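Local coordinates for protein arylamine n-acetyltransferase NAT (Mycobacterium tuberculosis, PDB 4BGF) that transfers an acetyl group from acetyl-coenzyme A to arylamine substrates, at residues L52-L57 with M77-A82; H110-V115 with T175-T180. All blocks are in the same frame, centred on the assembly; numbering follows the deposited sequence.

Contact 1 of 2, residues L52-L57 with M77-A82; sequences LSPQAL and MGYVLA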
loop_
_atom_site.group_PDB
_atom_site.type_symbol
_atom_site.label_atom_id
_atom_site.label_comp_id
_atom_site.label_asym_id
_atom_site.label_seq_id
_atom_site.Cartn_x
_atom_site.Cartn_y
_atom_site.Cartn_z
ATOM N N LEU A 52 -13.491 -1.101 -7.574
ATOM C CA LEU A 52 -12.661 -0.081 -6.942
ATOM C C LEU A 52 -13.481 1.161 -6.648
ATOM O O LEU A 52 -12.938 2.270 -6.591
ATOM C CB LEU A 52 -11.456 0.279 -7.824
ATOM C CG LEU A 52 -10.549 -0.883 -8.274
ATOM C CD1 LEU A 52 -9.324 -0.379 -9.024
ATOM C CD2 LEU A 52 -10.139 -1.740 -7.101
ATOM N N SER A 53 -14.787 0.958 -6.451
ATOM C CA SER A 53 -15.705 2.011 -6.038
ATOM C C SER A 53 -15.614 2.297 -4.551
ATOM O O SER A 53 -15.266 1.426 -3.762
ATOM C CB SER A 53 -17.133 1.628 -6.383
ATOM O OG SER A 53 -17.637 0.629 -5.531
ATOM N N PRO A 54 -15.949 3.533 -4.155
ATOM C CA PRO A 54 -15.831 3.926 -2.750
ATOM C C PRO A 54 -16.612 3.034 -1.819
ATOM O O PRO A 54 -16.205 2.777 -0.701
ATOM C CB PRO A 54 -16.436 5.321 -2.719
ATOM C CG PRO A 54 -16.340 5.826 -4.073
ATOM C CD PRO A 54 -16.406 4.653 -4.998
ATOM N N GLN A 55 -17.748 2.565 -2.284
ATOM C CA GLN A 55 -18.571 1.731 -1.463
ATOM C C GLN A 55 -17.811 0.466 -1.188
ATOM O O GLN A 55 -17.665 0.056 -0.054
ATOM C CB GLN A 55 -19.861 1.410 -2.195
ATOM C CG GLN A 55 -20.785 0.555 -1.414
ATOM C CD GLN A 55 -21.988 0.174 -2.213
ATOM O OE1 GLN A 55 -22.008 0.286 -3.443
ATOM N NE2 GLN A 55 -23.017 -0.282 -1.516
ATOM N N ALA A 56 -17.312 -0.128 -2.268
ATOM C CA ALA A 56 -16.746 -1.457 -2.223
ATOM C C ALA A 56 -15.541 -1.447 -1.316
ATOM O O ALA A 56 -15.396 -2.307 -0.473
ATOM C CB ALA A 56 -16.353 -1.903 -3.616
ATOM N N LEU A 57 -14.712 -0.430 -1.500
ATOM C CA LEU A 57 -13.459 -0.300 -0.806
ATOM C C LEU A 57 -13.659 0.122 0.644
ATOM O O LEU A 57 -12.867 -0.245 1.504
ATOM C CB LEU A 57 -12.573 0.690 -1.541
ATOM C CG LEU A 57 -12.030 0.257 -2.915
ATOM C CD1 LEU A 57 -11.029 1.264 -3.442
ATOM C CD2 LEU A 57 -11.368 -1.123 -2.884
ATOM N N MET A 77 -7.669 5.804 -0.016
ATOM C CA MET A 77 -7.051 7.067 0.283
ATOM C C MET A 77 -7.498 8.168 -0.718
ATOM O O MET A 77 -7.888 9.259 -0.302
ATOM C CB MET A 77 -5.540 6.885 0.287
ATOM C CG MET A 77 -4.762 8.137 0.600
ATOM S SD MET A 77 -5.254 9.017 2.140
ATOM C CE MET A 77 -4.664 7.973 3.498
ATOM N N GLY A 78 -7.459 7.871 -2.018
ATOM C CA GLY A 78 -7.912 8.789 -3.055
ATOM C C GLY A 78 -9.329 9.347 -2.886
ATOM O O GLY A 78 -9.570 10.524 -3.077
ATOM N N TYR A 79 -10.276 8.495 -2.548
ATOM C CA TYR A 79 -11.617 8.946 -2.231
ATOM C C TYR A 79 -11.682 9.783 -0.965
ATOM O O TYR A 79 -12.471 10.714 -0.895
ATOM C CB TYR A 79 -12.528 7.747 -2.061
ATOM C CG TYR A 79 -12.719 6.987 -3.332
ATOM C CD1 TYR A 79 -12.950 7.641 -4.529
ATOM C CD2 TYR A 79 -12.652 5.618 -3.343
ATOM C CE1 TYR A 79 -13.112 6.942 -5.693
ATOM C CE2 TYR A 79 -12.805 4.909 -4.505
ATOM C CZ TYR A 79 -13.032 5.575 -5.666
ATOM O OH TYR A 79 -13.199 4.855 -6.817
ATOM N N VAL A 80 -10.888 9.437 0.044
ATOM C CA VAL A 80 -10.835 10.239 1.255
ATOM C C VAL A 80 -10.296 11.656 1.003
ATOM O O VAL A 80 -10.881 12.618 1.473
ATOM C CB VAL A 80 -10.041 9.551 2.385
ATOM C CG1 VAL A 80 -9.822 10.498 3.542
ATOM C CG2 VAL A 80 -10.797 8.360 2.841
ATOM N N LEU A 81 -9.197 11.781 0.268
ATOM C CA LEU A 81 -8.608 13.088 -0.014
ATOM C C LEU A 81 -9.475 13.960 -0.900
ATOM O O LEU A 81 -9.497 15.168 -0.747
ATOM C CB LEU A 81 -7.235 12.940 -0.641
ATOM C CG LEU A 81 -6.244 12.157 0.201
ATOM C CD1 LEU A 81 -4.951 12.121 -0.517
ATOM C CD2 LEU A 81 -6.072 12.795 1.552
ATOM N N ALA A 82 -10.194 13.347 -1.820
ATOM C CA ALA A 82 -11.107 14.080 -2.666
ATOM C C ALA A 82 -12.275 14.612 -1.851
ATOM O O ALA A 82 -12.632 15.756 -1.981
ATOM C CB ALA A 82 -11.580 13.205 -3.759
#
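One tyrosine, Y79 of helix 70-83, docks on the first turn of helix 54-63 and on the residues leading into it, a contact between a helix side chain and the N-terminal turn of another helix, near the protein surface. Its ring lies flat against P54: CG of P54 sits 3.5 Å from the ring centroid and 5° off the normal, a CH-pi contact over the middle of one face. Beyond the ring, Y79 OH donates a hydrogen bond to L52 O at 2.6 Å. The C=O...donor angle is 147° and the hydroxyl lies in the carbonyl plane. This bond anchors the ring's far end while P54 CB, CG and CD cover one face, and together they restrict its position. L57, one turn on, adds its CD1 at the ring edge, 4.2 Å from Y79 CE2. S53 is the N-cap residue: its OG accepts a weak capping bond from A56 N (3.4 Å) and is also hydrogen-bonded to D51 OD1. Y79 is placed by its first torsion, -66°, with CG anti to the carbonyl carbon. R90 makes a cation-pi contact with the same ring, and helix 186-198 closes in through Q186, touching L52 and Y79, and L189 against L52.

Contact 2 of 2, residues H110-V115 with T175-T180; sequences HTLLGV and TLYEFT
Strands 110-115 and 175-179 cross at 78° with their axes 8.9 Å apart at closest approach, and no hydrogen bond joins them, so the contact is made by side chains alone. H110 and Y177, the pair with the nearest CA atoms, still stand 8.3 Å apart there. Their rings meet obliquely, with centroids 4.8 Å apart and planes at 43°. Over one face of Y177, displaced toward the rim, lies H110 CD2, while H110 NE2 approaches Y177 CE2 to 3.6 Å. The imidazole is carried across to the tyrosine by a chi1 of -175°, which sets CG opposite the backbone N. L112, two residues along the same strand, reaches the far end of the phenol: its CD1 is 3.7 Å from Y177 OH. Its other methyl, CD2, packs against Y177 CE1 and is 4.2 Å from F179 CB, so the forked end of the leucine serves two aromatic residues. L112 CD1 lies over one face of the F179 ring, and F179 CD1 stands in plane at the edge of the Y177 ring.

H110 NE2 is hydrogen-bonded to D127 OD2, and the H110 side chain touches C70; this is consistent with the Cys-His-Asp triad of arylamine N-acetyltransferases, with Y177 packed against its histidine. F130 meets both the H110 and Y177 rings edge-to-face. Within the antiparallel sheet, strand 87-95 alone separates the two strands, so their steep crossing implies strong twist. L125 of strand 124-126 touches L112, Y177 and F179, and helix 70-83 packs on T111, L113 and V115.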
loop_
_atom_site.group_PDB
_atom_site.type_symbol
_atom_site.label_atom_id
_atom_site.label_comp_id
_atom_site.label_asym_id
_atom_site.label_seq_id
_atom_site.Cartn_x
_atom_site.Cartn_y
_atom_site.Cartn_z
ATOM N N HIS A 110 0.941 -1.453 -10.416
ATOM C CA HIS A 110 0.956 -0.589 -9.262
ATOM C C HIS A 110 0.243 0.757 -9.561
ATOM O O HIS A 110 0.174 1.198 -10.697
ATOM C CB HIS A 110 2.387 -0.367 -8.780
ATOM C CG HIS A 110 2.461 0.424 -7.518
ATOM N ND1 HIS A 110 1.874 -0.001 -6.350
ATOM C CD2 HIS A 110 3.009 1.631 -7.257
ATOM C CE1 HIS A 110 2.074 0.901 -5.411
ATOM N NE2 HIS A 110 2.764 1.895 -5.931
ATOM N N THR A 111 -0.314 1.365 -8.530
ATOM C CA THR A 111 -0.990 2.617 -8.663
ATOM C C THR A 111 -0.650 3.433 -7.439
ATOM O O THR A 111 -0.551 2.888 -6.340
ATOM C CB THR A 111 -2.517 2.416 -8.815
ATOM O OG1 THR A 111 -3.150 3.663 -9.150
ATOM C CG2 THR A 111 -3.132 1.872 -7.575
ATOM N N LEU A 112 -0.406 4.719 -7.652
ATOM C CA LEU A 112 -0.199 5.683 -6.585
ATOM C C LEU A 112 -1.051 6.955 -6.905
ATOM O O LEU A 112 -1.862 6.940 -7.831
ATOM C CB LEU A 112 1.291 6.038 -6.480
ATOM C CG LEU A 112 1.925 6.683 -7.732
ATOM C CD1 LEU A 112 3.039 7.557 -7.353
ATOM C CD2 LEU A 112 2.397 5.674 -8.801
ATOM N N LEU A 113 -0.838 8.042 -6.162
ATOM C CA LEU A 113 -1.631 9.281 -6.288
ATOM C C LEU A 113 -0.737 10.475 -6.453
ATOM O O LEU A 113 0.347 10.508 -5.886
ATOM C CB LEU A 113 -2.463 9.558 -5.038
ATOM C CG LEU A 113 -3.284 8.388 -4.543
ATOM C CD1 LEU A 113 -3.981 8.797 -3.251
ATOM C CD2 LEU A 113 -4.248 7.902 -5.627
ATOM N N GLY A 114 -1.219 11.465 -7.211
ATOM C CA GLY A 114 -0.619 12.790 -7.264
ATOM C C GLY A 114 -1.624 13.808 -6.742
ATOM O O GLY A 114 -2.654 14.019 -7.365
ATOM N N VAL A 115 -1.310 14.442 -5.615
ATOM C CA VAL A 115 -2.280 15.218 -4.857
ATOM C C VAL A 115 -1.873 16.691 -4.829
ATOM O O VAL A 115 -0.702 16.995 -4.641
ATOM C CB VAL A 115 -2.442 14.632 -3.403
ATOM C CG1 VAL A 115 -3.044 15.627 -2.430
ATOM C CG2 VAL A 115 -3.276 13.353 -3.437
ATOM N N THR A 175 15.584 1.348 -5.896
ATOM C CA THR A 175 14.518 1.769 -6.803
ATOM C C THR A 175 13.269 0.914 -6.607
ATOM O O THR A 175 13.297 -0.302 -6.721
ATOM C CB THR A 175 14.986 1.743 -8.278
ATOM O OG1 THR A 175 16.079 2.661 -8.463
ATOM C CG2 THR A 175 13.865 2.147 -9.188
ATOM N N LEU A 176 12.175 1.565 -6.267
ATOM C CA LEU A 176 10.952 0.850 -5.935
ATOM C C LEU A 176 10.101 0.590 -7.173
ATOM O O LEU A 176 9.772 -0.552 -7.485
ATOM C CB LEU A 176 10.185 1.635 -4.885
ATOM C CG LEU A 176 11.087 1.980 -3.701
ATOM C CD1 LEU A 176 10.315 2.804 -2.706
ATOM C CD2 LEU A 176 11.668 0.729 -3.024
ATOM N N TYR A 177 9.791 1.667 -7.880
ATOM C CA TYR A 177 8.972 1.592 -9.066
ATOM C C TYR A 177 9.165 2.777 -9.992
ATOM O O TYR A 177 9.780 3.781 -9.634
ATOM C CB TYR A 177 7.505 1.460 -8.680
ATOM C CG TYR A 177 6.947 2.562 -7.795
ATOM C CD1 TYR A 177 6.713 3.833 -8.285
ATOM C CD2 TYR A 177 6.620 2.305 -6.493
ATOM C CE1 TYR A 177 6.202 4.804 -7.503
ATOM C CE2 TYR A 177 6.103 3.276 -5.702
ATOM C CZ TYR A 177 5.888 4.521 -6.216
ATOM O OH TYR A 177 5.344 5.485 -5.408
ATOM N N GLU A 178 8.643 2.633 -11.200
ATOM C CA GLU A 178 8.722 3.670 -12.215
ATOM C C GLU A 178 7.303 4.028 -12.711
ATOM O O GLU A 178 6.443 3.161 -12.829
ATOM C CB GLU A 178 9.632 3.213 -13.364
ATOM C CG GLU A 178 9.202 1.915 -14.018
ATOM C CD GLU A 178 10.299 1.272 -14.840
ATOM O OE1 GLU A 178 11.308 1.949 -15.117
ATOM O OE2 GLU A 178 10.146 0.089 -15.211
ATOM N N PHE A 179 7.071 5.315 -12.973
ATOM C CA PHE A 179 5.745 5.806 -13.335
ATOM C C PHE A 179 5.786 7.041 -14.221
ATOM O O PHE A 179 6.815 7.706 -14.332
ATOM C CB PHE A 179 4.926 6.103 -12.083
ATOM C CG PHE A 179 5.454 7.253 -11.263
ATOM C CD1 PHE A 179 6.574 7.091 -10.460
ATOM C CD2 PHE A 179 4.828 8.493 -11.288
ATOM C CE1 PHE A 179 7.059 8.127 -9.707
ATOM C CE2 PHE A 179 5.323 9.543 -10.526
ATOM C CZ PHE A 179 6.430 9.351 -9.730
ATOM N N THR A 180 4.658 7.321 -14.870
ATOM C CA THR A 180 4.443 8.611 -15.519
ATOM C C THR A 180 3.314 9.307 -14.811
ATOM O O THR A 180 2.557 8.678 -14.095
ATOM C CB THR A 180 4.079 8.496 -17.010
ATOM O OG1 THR A 180 2.764 7.955 -17.150
ATOM C CG2 THR A 180 5.074 7.612 -17.747
#

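In the fold
From the N terminus, contact 1 closes first: 19 residues, mostly helical, separate 52-57 from 77-82, so it joins the start of helix 54-63 to the next helix, 70-83. Contact 2 opens only afterwards and spans 59 residues without a helix, bringing strand 173-179 back toward strand 110-116. The two loops are therefore in series, neither enclosing nor crossing the other. Their centres lie 18 Å apart, yet helix 70-83 bridges them: L81 CD1 packs on V115 CG2 at 3.6 Å, and G78 N and M77 CG approach L113 CD1. Contact 1 thus ties that helix to helix 54-63, while contact 2 joins the strands flanking strand 87-95, L112 meeting Y177 on the face opposite T111, L113 and V115.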